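Local coordinates for protein putative cytochrome P450 hydroxylase (Chondromyces apiculatus DSM 436, PDB 6GMF) that probably acts as a heme-dependent cytochrome P450 monooxygenase that hydroxylates terpenes, at residues 105-110 with 349-354; 310-315 with 333-338. All coordinates share one frame; numbering follows the deposited sequence.

Interaction 1. Residues 105-110 with 349-354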
loop_
_atom_site.group_PDB
_atom_site.type_symbol
_atom_site.label_atom_id
_atom_site.label_comp_id
_atom_site.label_asym_id
_atom_site.label_seq_id
_atom_site.Cartn_x
_atom_site.Cartn_y
_atom_site.Cartn_z
ATOM N N GLN A 105 -16.370 11.402 -0.689
ATOM C CA GLN A 105 -17.453 11.516 -1.659
ATOM C C GLN A 105 -17.459 10.312 -2.628
ATOM O O GLN A 105 -18.495 10.082 -3.285
ATOM C CB GLN A 105 -17.403 12.869 -2.359
ATOM C CG GLN A 105 -17.865 14.013 -1.450
ATOM C CD GLN A 105 -18.084 15.296 -2.215
ATOM O OE1 GLN A 105 -17.802 15.376 -3.404
ATOM N NE2 GLN A 105 -18.591 16.320 -1.534
ATOM N N LEU A 106 -16.383 9.506 -2.672
ATOM C CA LEU A 106 -16.343 8.304 -3.556
ATOM C C LEU A 106 -17.144 7.135 -2.989
ATOM O O LEU A 106 -17.370 6.178 -3.709
ATOM C CB LEU A 106 -14.887 7.867 -3.728
ATOM C CG LEU A 106 -14.031 8.675 -4.693
ATOM C CD1 LEU A 106 -12.570 8.296 -4.554
ATOM C CD2 LEU A 106 -14.492 8.467 -6.123
ATOM N N GLU A 107 -17.600 7.181 -1.726
ATOM C CA GLU A 107 -18.074 5.966 -1.085
ATOM C C GLU A 107 -19.258 5.337 -1.846
ATOM O O GLU A 107 -19.341 4.109 -1.979
ATOM C CB GLU A 107 -18.385 6.219 0.399
ATOM C CG GLU A 107 -19.043 5.035 1.051
ATOM C CD GLU A 107 -19.230 5.086 2.549
ATOM O OE1 GLU A 107 -18.871 6.098 3.141
ATOM O OE2 GLU A 107 -19.707 4.088 3.106
ATOM N N PRO A 108 -20.281 6.098 -2.302
ATOM C CA PRO A 108 -21.366 5.472 -3.062
ATOM C C PRO A 108 -20.900 4.711 -4.312
ATOM O O PRO A 108 -21.378 3.583 -4.561
ATOM C CB PRO A 108 -22.305 6.653 -3.389
ATOM C CG PRO A 108 -22.059 7.585 -2.188
ATOM C CD PRO A 108 -20.558 7.501 -1.956
ATOM N N ARG A 109 -19.980 5.300 -5.057
ATOM C CA ARG A 109 -19.455 4.652 -6.278
ATOM C C ARG A 109 -18.629 3.421 -5.896
ATOM O O ARG A 109 -18.654 2.466 -6.601
ATOM C CB ARG A 109 -18.593 5.639 -7.057
ATOM C CG ARG A 109 -17.993 5.047 -8.320
ATOM C CD ARG A 109 -19.003 4.390 -9.228
ATOM N NE ARG A 109 -18.299 3.731 -10.314
ATOM C CZ ARG A 109 -18.688 2.623 -10.905
ATOM N NH1 ARG A 109 -19.821 2.045 -10.556
ATOM N NH2 ARG A 109 -17.939 2.082 -11.836
ATOM N N ILE A 110 -17.864 3.518 -4.830
ATOM C CA ILE A 110 -17.055 2.375 -4.364
ATOM C C ILE A 110 -17.985 1.212 -3.984
ATOM O O ILE A 110 -17.676 0.062 -4.276
ATOM C CB ILE A 110 -16.097 2.808 -3.237
ATOM C CG1 ILE A 110 -14.992 3.721 -3.783
ATOM C CG2 ILE A 110 -15.520 1.590 -2.523
ATOM C CD1 ILE A 110 -14.164 4.425 -2.747
ATOM N N ALA A 349 -7.586 3.883 1.138
ATOM C CA ALA A 349 -7.351 2.473 1.420
ATOM C C ALA A 349 -8.368 1.955 2.438
ATOM O O ALA A 349 -8.917 0.856 2.294
ATOM C CB ALA A 349 -5.954 2.301 1.962
ATOM N N ARG A 350 -8.545 2.721 3.520
ATOM C CA ARG A 350 -9.459 2.333 4.630
ATOM C C ARG A 350 -10.898 2.238 4.115
ATOM O O ARG A 350 -11.624 1.322 4.553
ATOM C CB ARG A 350 -9.352 3.338 5.782
ATOM C CG ARG A 350 -8.127 3.145 6.664
ATOM C CD ARG A 350 -8.005 4.217 7.731
ATOM N NE ARG A 350 -7.165 3.799 8.843
ATOM C CZ ARG A 350 -6.128 4.489 9.304
ATOM N NH1 ARG A 350 -5.866 5.690 8.821
ATOM N NH2 ARG A 350 -5.358 3.974 10.246
ATOM N N LEU A 351 -11.283 3.152 3.222
ATOM C CA LEU A 351 -12.641 3.181 2.662
ATOM C C LEU A 351 -12.876 2.020 1.690
ATOM O O LEU A 351 -13.877 1.335 1.762
ATOM C CB LEU A 351 -12.834 4.513 1.936
ATOM C CG LEU A 351 -14.213 4.718 1.325
ATOM C CD1 LEU A 351 -15.294 4.462 2.376
ATOM C CD2 LEU A 351 -14.318 6.108 0.739
ATOM N N GLU A 352 -11.911 1.779 0.775
ATOM C CA GLU A 352 -12.067 0.680 -0.190
ATOM C C GLU A 352 -12.173 -0.637 0.578
ATOM O O GLU A 352 -12.966 -1.512 0.234
ATOM C CB GLU A 352 -10.880 0.656 -1.164
ATOM C CG GLU A 352 -10.884 1.847 -2.110
ATOM C CD GLU A 352 -9.858 1.786 -3.227
ATOM O OE1 GLU A 352 -9.422 0.691 -3.581
ATOM O OE2 GLU A 352 -9.512 2.860 -3.742
ATOM N N ALA A 353 -11.298 -0.795 1.586
ATOM C CA ALA A 353 -11.262 -2.048 2.304
ATOM C C ALA A 353 -12.574 -2.220 3.090
ATOM O O ALA A 353 -13.156 -3.334 3.105
ATOM C CB ALA A 353 -10.044 -2.132 3.204
ATOM N N LYS A 354 -12.980 -1.162 3.790
ATOM C CA LYS A 354 -14.270 -1.261 4.562
ATOM C C LYS A 354 -15.399 -1.653 3.612
ATOM O O LYS A 354 -16.178 -2.607 3.884
ATOM C CB LYS A 354 -14.590 0.056 5.235
ATOM C CG LYS A 354 -15.920 0.080 5.995
ATOM C CD LYS A 354 -16.416 1.464 6.270
ATOM C CE LYS A 354 -17.163 2.007 5.072
ATOM N NZ LYS A 354 -18.070 3.134 5.412
#
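In the four-helix bundle of the cytochrome P450 fold, made by helices 107-119, 136-145, 220-251 and 346-363, Glu-107 and Ile-110 of helix 107-119 hold Leu-351 of helix 346-363 between them. Leu-351 has CG anti to its backbone N (chi1 -178°), which sends the branched end across to helix 107-119. One methyl, CD1, lies against the stem and carboxylate of Glu-107, 4.0 Å from its CD; the other, CD2, meets Ile-110 CD1 at 3.9 Å. The Glu-107 side chain crosses Leu-351 at about a right angle; being extended, it lays its aliphatic part on the leucine and carries the acid beyond. There Lys-354, one turn further along helix 346-363, bends at chi3 (84°) and brings NZ to 3.0 Å from Glu-107 OE2 in a salt bridge. The ammonium comes from above the carboxylate plane, 45° out of it. The same OE2 also pairs with Arg-111, so two cations share one oxygen and would probably favour the charged acid. The deeper side of the contact is buried: Ile-110 packs on Leu-348 and Val-355 of helix 346-363, and Glu-352 on Met-137, Pro-138 and Val-141 of helix 136-145 and Thr-238 of helix 220-251. Here Glu-352 offers helix 107-119 its stem, with CG 4.2 Å from Ile-110 CD1.

Interaction 2. Residues 310-315 with 333-338. With HEM (protoporphyrin IX containing Fe), chain B.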
loop_
_atom_site.group_PDB
_atom_site.type_symbol
_atom_site.label_atom_id
_atom_site.label_comp_id
_atom_site.label_asym_id
_atom_site.label_seq_id
_atom_site.Cartn_x
_atom_site.Cartn_y
_atom_site.Cartn_z
ATOM N N SER A 310 7.421 -5.393 11.445
ATOM C CA SER A 310 8.077 -5.769 12.715
ATOM C C SER A 310 7.599 -4.907 13.885
ATOM O O SER A 310 7.314 -5.401 14.983
ATOM C CB SER A 310 9.552 -5.708 12.605
ATOM O OG SER A 310 10.148 -6.176 13.823
ATOM N N ALA A 311 7.572 -3.591 13.681
ATOM C CA ALA A 311 7.093 -2.618 14.660
ATOM C C ALA A 311 5.655 -2.987 15.055
ATOM O O ALA A 311 5.293 -2.976 16.251
ATOM C CB ALA A 311 7.148 -1.226 14.065
ATOM N N ASN A 312 4.848 -3.381 14.059
ATOM C CA ASN A 312 3.398 -3.651 14.290
ATOM C C ASN A 312 3.207 -4.980 15.011
ATOM O O ASN A 312 2.119 -5.259 15.513
ATOM C CB ASN A 312 2.617 -3.612 12.983
ATOM C CG ASN A 312 2.493 -2.208 12.453
ATOM O OD1 ASN A 312 2.640 -1.262 13.226
ATOM N ND2 ASN A 312 2.145 -2.073 11.175
ATOM N N ARG A 313 4.240 -5.820 15.058
ATOM C CA ARG A 313 4.175 -7.054 15.837
ATOM C C ARG A 313 5.122 -7.047 17.039
ATOM O O ARG A 313 5.523 -8.115 17.527
ATOM C CB ARG A 313 4.387 -8.218 14.892
ATOM C CG ARG A 313 3.175 -8.451 14.013
ATOM C CD ARG A 313 2.829 -9.903 14.065
ATOM N NE ARG A 313 2.018 -10.337 12.974
ATOM C CZ ARG A 313 1.878 -11.604 12.642
ATOM N NH1 ARG A 313 2.488 -12.558 13.356
ATOM N NH2 ARG A 313 1.165 -11.906 11.592
ATOM N N ASP A 314 5.422 -5.871 17.558
ATOM C CA ASP A 314 6.353 -5.739 18.641
ATOM C C ASP A 314 5.550 -5.814 19.936
ATOM O O ASP A 314 4.734 -4.925 20.157
ATOM C CB ASP A 314 7.150 -4.448 18.498
ATOM C CG ASP A 314 8.220 -4.237 19.542
ATOM O OD1 ASP A 314 8.166 -4.967 20.577
ATOM O OD2 ASP A 314 9.099 -3.345 19.320
ATOM N N GLU A 315 5.858 -6.823 20.761
ATOM C CA GLU A 315 5.190 -7.062 22.040
ATOM C C GLU A 315 5.292 -5.849 22.976
ATOM O O GLU A 315 4.385 -5.641 23.808
ATOM C CB GLU A 315 5.790 -8.301 22.719
ATOM N N HIS A 333 -0.464 1.706 15.342
ATOM C CA HIS A 333 0.228 0.911 14.285
ATOM C C HIS A 333 0.828 1.832 13.213
ATOM O O HIS A 333 0.385 2.963 12.997
ATOM C CB HIS A 333 -0.640 -0.141 13.635
ATOM C CG HIS A 333 -1.639 0.407 12.672
ATOM N ND1 HIS A 333 -1.291 0.904 11.418
ATOM C CD2 HIS A 333 -2.979 0.554 12.815
ATOM C CE1 HIS A 333 -2.375 1.322 10.804
ATOM N NE2 HIS A 333 -3.464 1.089 11.657
ATOM N N LEU A 334 1.907 1.352 12.568
ATOM C CA LEU A 334 2.683 2.153 11.605
ATOM C C LEU A 334 2.499 1.670 10.140
ATOM O O LEU A 334 3.330 1.918 9.282
ATOM C CB LEU A 334 4.150 2.028 11.989
ATOM C CG LEU A 334 4.502 2.517 13.387
ATOM C CD1 LEU A 334 6.011 2.422 13.606
ATOM C CD2 LEU A 334 4.044 3.944 13.561
ATOM N N ALA A 335 1.397 0.990 9.836
ATOM C CA ALA A 335 1.159 0.443 8.497
ATOM C C ALA A 335 1.163 1.548 7.429
ATOM O O ALA A 335 1.476 1.238 6.284
ATOM C CB ALA A 335 -0.092 -0.371 8.417
ATOM N N PHE A 336 0.736 2.780 7.780
ATOM C CA PHE A 336 0.675 3.890 6.853
ATOM C C PHE A 336 1.880 4.823 7.002
ATOM O O PHE A 336 1.868 5.934 6.468
ATOM C CB PHE A 336 -0.651 4.636 7.064
ATOM C CG PHE A 336 -1.857 3.919 6.532
ATOM C CD1 PHE A 336 -1.921 3.524 5.213
ATOM C CD2 PHE A 336 -2.951 3.635 7.339
ATOM C CE1 PHE A 336 -3.019 2.903 4.672
ATOM C CE2 PHE A 336 -4.052 2.993 6.811
ATOM C CZ PHE A 336 -4.109 2.637 5.479
ATOM N N GLY A 337 2.911 4.393 7.738
ATOM C CA GLY A 337 4.003 5.216 8.104
ATOM C C GLY A 337 3.644 6.186 9.221
ATOM O O GLY A 337 2.778 5.921 10.053
ATOM N N LEU A 338 4.373 7.298 9.264
ATOM C CA LEU A 338 4.409 8.203 10.385
ATOM C C LEU A 338 5.076 9.508 9.962
ATOM O O LEU A 338 6.094 9.499 9.295
ATOM C CB LEU A 338 5.217 7.549 11.500
ATOM C CG LEU A 338 5.202 8.212 12.869
ATOM C CD1 LEU A 338 3.795 8.107 13.460
ATOM C CD2 LEU A 338 6.204 7.542 13.769
HETATM C CHA HEM B . 2.921 6.842 1.454
HETATM C CHB HEM B . 1.401 2.661 3.018
HETATM C CHC HEM B . -2.420 3.039 0.071
HETATM C CHD HEM B . -0.684 7.043 -1.773
HETATM C C1A HEM B . 2.811 5.675 2.171
HETATM C C2A HEM B . 3.710 5.356 3.227
HETATM C C3A HEM B . 3.287 4.140 3.657
HETATM C C4A HEM B . 2.147 3.787 2.891
HETATM C CMA HEM B . 3.895 3.243 4.707
HETATM C CAA HEM B . 4.881 6.135 3.760
HETATM C CBA HEM B . 6.168 5.980 2.904
HETATM C CGA HEM B . 7.378 6.649 3.521
HETATM O O1A HEM B . 7.312 7.145 4.674
HETATM O O2A HEM B . 8.445 6.544 2.831
HETATM C C1B HEM B . 0.208 2.358 2.342
HETATM C C2B HEM B . -0.623 1.209 2.584
HETATM C C3B HEM B . -1.701 1.282 1.759
HETATM C C4B HEM B . -1.536 2.529 1.008
HETATM C CMB HEM B . -0.258 0.172 3.569
HETATM C CAB HEM B . -2.918 0.391 1.622
HETATM C CBB HEM B . -3.250 -0.388 2.598
HETATM C C1C HEM B . -2.354 4.170 -0.664
HETATM C C2C HEM B . -3.330 4.567 -1.641
HETATM C C3C HEM B . -2.788 5.735 -2.152
HETATM C C4C HEM B . -1.536 5.983 -1.545
HETATM C CMC HEM B . -4.683 3.953 -1.860
HETATM C CAC HEM B . -3.327 6.650 -3.157
HETATM C CBC HEM B . -4.347 6.394 -3.942
HETATM C C1D HEM B . 0.457 7.280 -1.052
HETATM C C2D HEM B . 1.349 8.442 -1.336
HETATM C C3D HEM B . 2.343 8.395 -0.425
HETATM C C4D HEM B . 2.071 7.216 0.405
HETATM C CMD HEM B . 1.051 9.436 -2.447
HETATM C CAD HEM B . 3.493 9.356 -0.308
HETATM C CBD HEM B . 3.307 10.496 0.707
HETATM C CGD HEM B . 4.541 11.362 0.859
HETATM O O1D HEM B . 4.368 12.489 1.352
HETATM O O2D HEM B . 5.673 10.925 0.524
HETATM N NA HEM B . 1.841 4.704 1.976
HETATM N NB HEM B . -0.400 3.089 1.416
HETATM N NC HEM B . -1.251 5.001 -0.641
HETATM N ND HEM B . 0.997 6.536 -0.026
HETATM FE FE HEM B . 0.266 4.913 0.760
HETATM O O HOH W 1 1.559 3.781 -0.682
#
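Asn-312, on the short helix 308-312 (the K' helix of P450s), holds Leu-334 at the entry to the heme-binding loop. Its OD1 accepts the backbone N of Leu-334 at 2.8 Å, in the carbonyl plane, on a lone pair and almost straight (175° at the hydrogen). Beside it Ala-311 CB touches Leu-334 CD1 at 3.8 Å. The amide stands nearly perpendicular to the His-333 ring, its OD1 lying 3.5 Å from His-333 CB. The other end of the amide is fixed too, ND2 being hydrogen-bonded to Ser-278. An alanine in place of Asn-312 would probably leave the Leu-334 N-H and Ser-278 OG without this partner and let the loop shift. His-333 CG sits between its backbone N and carbonyl carbon (chi1 75°), which sets the ring edge-on to the chain ahead: ND1 accepts Ala-335 N at 3.1 Å, in the ring plane, while NE2 bonds Glu-271. The type I turn from Leu-334 to Gly-337 overlaps the start of the cysteine-ligand signature, which begins at Phe-336. Phe-336 brings CE1 to 3.6 Å from heme C3B, and the backbone of Gly-337 runs close to the heme edge, with N 3.4 Å from the methyl CMA. Phe-336 also shares backbone bonds with Cys-343, the axial ligand. Around this, Leu-334 packs on helix 43-51, His-333 and Ala-335 touch Leu-274 of helix 266-276, and Phe-336 leans on helix 346-363.

The two contacts have centres about 24 Å apart, and the chain order is 105-110, 310-315, 333-338, 349-354, so interaction 2 falls wholly between the two halves of interaction 1. Helix 346-363 brings them together: its residues in interaction 1 reach back to the loop of interaction 2, where Arg-350 CZ lies 3.6 Å from Phe-336 CE2 and Ala-349 CB 4.0 Å from Phe-336 CZ. Ala-349, Ala-335, Phe-336 and Gly-337 all line the heme pocket. The loop with the axial Cys-343 thus runs from a segment tied to helix 308-312 into helix 346-363, which packs against helix 107-119.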